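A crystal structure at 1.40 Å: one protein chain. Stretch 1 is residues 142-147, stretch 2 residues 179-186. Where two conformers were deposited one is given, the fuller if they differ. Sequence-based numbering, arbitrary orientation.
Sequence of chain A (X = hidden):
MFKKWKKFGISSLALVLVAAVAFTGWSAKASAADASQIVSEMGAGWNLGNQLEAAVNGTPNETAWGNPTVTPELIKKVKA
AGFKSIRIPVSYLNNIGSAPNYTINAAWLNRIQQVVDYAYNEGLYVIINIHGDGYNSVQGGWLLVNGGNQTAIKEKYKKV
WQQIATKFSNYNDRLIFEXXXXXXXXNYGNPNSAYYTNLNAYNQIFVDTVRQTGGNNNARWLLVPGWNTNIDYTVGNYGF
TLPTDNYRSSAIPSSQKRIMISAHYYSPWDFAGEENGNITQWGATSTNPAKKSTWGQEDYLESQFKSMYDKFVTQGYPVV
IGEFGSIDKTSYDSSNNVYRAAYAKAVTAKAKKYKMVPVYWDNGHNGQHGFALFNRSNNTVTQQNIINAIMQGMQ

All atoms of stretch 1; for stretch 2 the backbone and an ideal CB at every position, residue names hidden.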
ATOM      1  N   TRP A 142       9.044  12.551  -9.384  1.00  8.14           N
ATOM      2  CA  TRP A 142       9.407  13.897  -8.933  1.00  8.24           C
ATOM      3  C   TRP A 142       9.349  14.096  -7.404  1.00  8.18           C
ATOM      4  O   TRP A 142       9.890  15.071  -6.902  1.00  8.54           O
ATOM      5  CB  TRP A 142       8.496  14.947  -9.624  1.00  8.47           C
ATOM      6  CG  TRP A 142       7.065  14.712  -9.313  1.00  8.46           C
ATOM      7  CD1 TRP A 142       6.178  13.913 -10.009  1.00  8.87           C
ATOM      8  CD2 TRP A 142       6.336  15.196  -8.162  1.00  8.32           C
ATOM      9  NE1 TRP A 142       4.961  13.887  -9.369  1.00  8.25           N
ATOM     10  CE2 TRP A 142       5.032  14.662  -8.236  1.00  8.57           C
ATOM     11  CE3 TRP A 142       6.649  16.038  -7.087  1.00  8.12           C
ATOM     12  CZ2 TRP A 142       4.066  14.943  -7.280  1.00  9.02           C
ATOM     13  CZ3 TRP A 142       5.691  16.302  -6.138  1.00  8.41           C
ATOM     14  CH2 TRP A 142       4.415  15.764  -6.241  1.00  9.04           C
ATOM     15  N   LEU A 143       8.672  13.205  -6.686  1.00  7.56           N
ATOM     16  CA  LEU A 143       8.483  13.341  -5.249  1.00  7.41           C
ATOM     17  C   LEU A 143       9.658  12.607  -4.625  1.00  7.56           C
ATOM     18  O   LEU A 143       9.570  11.465  -4.191  1.00  8.00           O
ATOM     19  CB  LEU A 143       7.121  12.776  -4.831  1.00  7.59           C
ATOM     20  CG  LEU A 143       6.811  12.858  -3.340  1.00  8.41           C
ATOM     21  CD1 LEU A 143       6.707  14.310  -2.833  1.00  8.81           C
ATOM     22  CD2 LEU A 143       5.557  12.054  -3.013  1.00  9.31           C
ATOM     23  N   LEU A 144      10.799  13.289  -4.654  1.00  7.21           N
ATOM     24  CA  LEU A 144      12.095  12.681  -4.434  1.00  7.47           C
ATOM     25  C   LEU A 144      12.745  13.271  -3.210  1.00  7.64           C
ATOM     26  O   LEU A 144      13.129  14.445  -3.216  1.00  8.32           O
ATOM     27  CB  LEU A 144      13.019  12.862  -5.665  1.00  8.15           C
ATOM     28  CG  LEU A 144      12.501  12.309  -6.985  1.00  8.90           C
ATOM     29  CD1 LEU A 144      13.487  12.559  -8.119  1.00 11.56           C
ATOM     30  CD2 LEU A 144      12.099  10.831  -6.922  1.00  9.76           C
ATOM     31  N   VAL A 145      12.926  12.442  -2.177  1.00  7.25           N
ATOM     32  CA  VAL A 145      13.552  12.958  -0.951  1.00  8.05           C
ATOM     33  C   VAL A 145      14.964  13.516  -1.220  1.00  8.27           C
ATOM     34  O   VAL A 145      15.440  14.352  -0.492  1.00  8.94           O
ATOM     35  CB  VAL A 145      13.608  11.902   0.158  1.00  8.25           C
ATOM     36  CG1 VAL A 145      12.183  11.560   0.626  1.00  9.67           C
ATOM     37  CG2 VAL A 145      14.368  10.643  -0.298  1.00  9.59           C
ATOM     38  N   ASN A 146      15.624  12.976  -2.243  1.00  8.85           N
ATOM     39  CA  ASN A 146      16.967  13.369  -2.648  1.00  9.34           C
ATOM     40  C   ASN A 146      16.970  14.492  -3.683  1.00  9.91           C
ATOM     41  O   ASN A 146      18.033  14.979  -4.054  1.00 11.09           O
ATOM     42  CB  ASN A 146      17.752  12.168  -3.193  1.00  9.60           C
ATOM     43  CG  ASN A 146      17.046  11.440  -4.314  1.00  9.52           C
ATOM     44  OD1 ASN A 146      17.505  11.447  -5.495  1.00 12.09           O
ATOM     45  ND2 ASN A 146      15.940  10.836  -3.991  1.00  7.73           N
ATOM     46  N   GLY A 147      15.803  14.918  -4.146  1.00  9.95           N
ATOM     47  CA  GLY A 147      15.730  15.923  -5.186  1.00 10.93           C
ATOM     48  C   GLY A 147      16.288  17.252  -4.751  1.00 11.48           C
ATOM     49  O   GLY A 147      16.226  17.621  -3.582  1.00 11.61           O
ATOM     50  N   UNK A 179      -0.440   8.987   1.891  1.00  6.20           N
ATOM     51  CA  UNK A 179       0.325  10.149   1.457  1.00  6.26           C
ATOM     52  C   UNK A 179       1.208   9.915   0.249  1.00  6.61           C
ATOM     53  O   UNK A 179       1.387  10.803  -0.587  1.00  7.16           O
ATOM     54  CB  UNK A 179       1.196  10.641   2.615  1.00  6.26           C
ATOM     55  N   UNK A 180       1.773   8.711   0.198  1.00  6.50           N
ATOM     56  CA  UNK A 180       2.731   8.333  -0.835  0.75  6.52           C
ATOM     57  C   UNK A 180       2.994   6.852  -0.622  1.00  6.72           C
ATOM     58  O   UNK A 180       2.392   6.243   0.269  1.00  8.38           O
ATOM     59  CB  UNK A 180       4.016   9.161  -0.771  0.75  6.52           C
ATOM     60  N   UNK A 181       3.828   6.275  -1.478  1.00  6.27           N
ATOM     61  CA  UNK A 181       4.009   4.834  -1.500  1.00  5.98           C
ATOM     62  C   UNK A 181       5.325   4.440  -0.837  1.00  5.92           C
ATOM     63  O   UNK A 181       5.410   4.460   0.403  1.00  7.09           O
ATOM     64  CB  UNK A 181       3.962   4.314  -2.938  1.00  5.98           C
ATOM     65  N   UNK A 182       6.330   4.109  -1.639  1.00  6.01           N
ATOM     66  CA  UNK A 182       7.645   3.677  -1.169  1.00  6.55           C
ATOM     67  C   UNK A 182       8.645   4.761  -1.541  1.00  6.60           C
ATOM     68  O   UNK A 182       9.013   4.916  -2.706  1.00  6.95           O
ATOM     69  CB  UNK A 182       8.043   2.326  -1.766  1.00  6.55           C
ATOM     70  N   UNK A 183       8.998   5.555  -0.536  1.00  6.84           N
ATOM     71  CA  UNK A 183       9.746   6.812  -0.721  1.00  7.08           C
ATOM     72  C   UNK A 183      11.104   6.679  -0.047  1.00  7.36           C
ATOM     73  O   UNK A 183      11.217   6.443   1.158  1.00  7.89           O
ATOM     74  CB  UNK A 183       8.977   8.007  -0.153  1.00  7.08           C
ATOM     75  N   UNK A 184      12.145   6.759  -0.876  1.00  6.92           N
ATOM     76  CA  UNK A 184      13.523   6.708  -0.449  1.00  7.76           C
ATOM     77  C   UNK A 184      14.391   7.248  -1.588  1.00  8.73           C
ATOM     78  O   UNK A 184      13.855   7.813  -2.550  1.00  8.83           O
ATOM     79  CB  UNK A 184      13.929   5.286  -0.058  1.00  7.76           C
ATOM     80  N   UNK A 185      15.715   7.113  -1.442  1.00  9.31           N
ATOM     81  CA  UNK A 185      16.670   7.635  -2.401  1.00 11.24           C
ATOM     82  C   UNK A 185      17.214   6.546  -3.319  1.00 13.33           C
ATOM     83  O   UNK A 185      18.117   6.849  -4.116  1.00 14.84           O
ATOM     84  CB  UNK A 185      17.823   8.323  -1.667  1.00 11.24           C
ATOM     85  N   UNK A 186      16.718   5.310  -3.212  1.00 14.25           N
ATOM     86  CA  UNK A 186      17.290   4.184  -3.980  1.00 15.62           C
ATOM     87  C   UNK A 186      18.228   3.238  -3.251  1.00 16.98           C
ATOM     88  O   UNK A 186      18.550   2.145  -3.783  1.00 18.40           O
ATOM     89  CB  UNK A 186      18.053   4.751  -5.179  1.00 15.62           C
TER

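Position 179 lies at the margin: its CA-to-CB bond runs sideways, and no atom of stretch 1 comes within 5.5 Å of the ideal CB. Stretch 1 therefore sets no rule here. The residue is Ser179, whose OG is hydrogen-bonded elsewhere in the structure.

At 180 the bond points toward stretch 1, and the ideal CB already sits 4.0 Å from Leu143 CD2. With a leucine methyl as the neighbour and no polar atom on offer, an aliphatic or other apolar side chain suits; several would do. Met180 has its CB 4.0 Å and its SD 4.2 Å from Leu143 CD2, so root and sulfur pack there.

Positions 181 and 182 are out of reach, so stretch 1 sets no rule for either; 181 has an unusual phi/psi of -104/-103, tolerable to asparagine. They are Asn181 and Glu182, with polar ends that find hydrogen bonds elsewhere.

Position 183 turns back toward stretch 1. Its phi/psi of -116/117 is extended, a region comfortable for beta-branched residues, and the ideal CB stands 4.8 Å from Val145 CG1. That gap leaves room for one further carbon shell, so valine, isoleucine or another modest apolar group would fit, whereas a charge would meet a methyl. Val183, in the t rotamer, sends CG1 to within 3.4 Å of Val145 CG1, a tight methyl-to-methyl contact.

At 184 the bond points away, with the ideal CB 5.4 Å from Val145 CG2, so stretch 1 constrains the side chain little and even a large ring is allowed. The backbone does the work: Phe184 places its C 3.6 Å from Val145 CG2, while its ring leads off from the contact. No direct hydrogen bond joins the stretches; instead a water O accepts from Val145 N (3.0 Å) and has Phe184 O (2.8 Å) and Leu143 O (3.1 Å) within hydrogen-bonding reach, bridging the main chains.

At 185 the bond runs sideways, and the ideal CB lies 3.9 Å from Asn146 ND2 and 4.4 Å from Val145 CG2. The amide nearby could tempt a designer toward an acceptor, but small or polar side chains of several kinds would suit. Asp185 packs its CA 3.6 Å from Asn146 ND2, yet its carboxylate leads away and makes no hydrogen bond to that amide, which is satisfied elsewhere.

Position 186 has phi/psi of 101/-15, where a CB would jam against the preceding carbonyl oxygen. The backbone alone calls for glycine, and Gly186 answers.

Stretch 2 179-186: SMNEVFDG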
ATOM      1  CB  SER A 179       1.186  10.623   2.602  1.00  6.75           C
ATOM      2  OG  SER A 179       2.093   9.613   3.023  1.00  7.01           O
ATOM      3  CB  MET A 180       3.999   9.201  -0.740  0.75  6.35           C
ATOM      4  CG  MET A 180       4.654   9.155   0.614  0.75  7.02           C
ATOM      5  SD  MET A 180       5.610  10.658   0.982  0.75  7.87           S
ATOM      6  CE  MET A 180       6.289  10.248   2.577  0.75  8.59           C
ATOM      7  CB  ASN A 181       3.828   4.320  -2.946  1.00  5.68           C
ATOM      8  CG  ASN A 181       4.021   2.832  -3.078  1.00  5.45           C
ATOM      9  OD1 ASN A 181       3.496   2.082  -2.251  1.00  6.75           O
ATOM     10  ND2 ASN A 181       4.770   2.396  -4.101  1.00  6.69           N
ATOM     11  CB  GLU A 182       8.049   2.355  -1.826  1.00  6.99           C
ATOM     12  CG  GLU A 182       7.113   1.224  -1.475  1.00  7.17           C
ATOM     13  CD  GLU A 182       7.434  -0.096  -2.170  1.00  6.43           C
ATOM     14  OE1 GLU A 182       8.224  -0.110  -3.153  1.00  8.15           O
ATOM     15  OE2 GLU A 182       6.872  -1.137  -1.730  1.00  7.53           O
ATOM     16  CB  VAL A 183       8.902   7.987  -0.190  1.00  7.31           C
ATOM     17  CG1 VAL A 183       9.685   9.291  -0.068  1.00  8.52           C
ATOM     18  CG2 VAL A 183       7.683   8.182  -1.119  1.00  9.25           C
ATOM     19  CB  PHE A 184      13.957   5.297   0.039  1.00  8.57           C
ATOM     20  CG  PHE A 184      14.144   4.235  -1.036  1.00  9.70           C
ATOM     21  CD1 PHE A 184      13.266   4.053  -2.101  1.00 10.65           C
ATOM     22  CD2 PHE A 184      15.190   3.326  -0.881  1.00 11.99           C
ATOM     23  CE1 PHE A 184      13.493   3.013  -3.043  1.00 11.75           C
ATOM     24  CE2 PHE A 184      15.385   2.299  -1.792  1.00 13.95           C
ATOM     25  CZ  PHE A 184      14.543   2.154  -2.873  1.00 12.89           C
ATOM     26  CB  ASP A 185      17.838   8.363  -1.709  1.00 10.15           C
ATOM     27  CG  ASP A 185      18.646   7.452  -0.793  1.00 10.81           C
ATOM     28  OD1 ASP A 185      18.257   6.278  -0.648  1.00 11.77           O
ATOM     29  OD2 ASP A 185      19.662   7.963  -0.234  1.00 13.05           O
TER
HETATM   30  O   HOH W   1      11.831   9.792  -2.880  1.00  9.28           O
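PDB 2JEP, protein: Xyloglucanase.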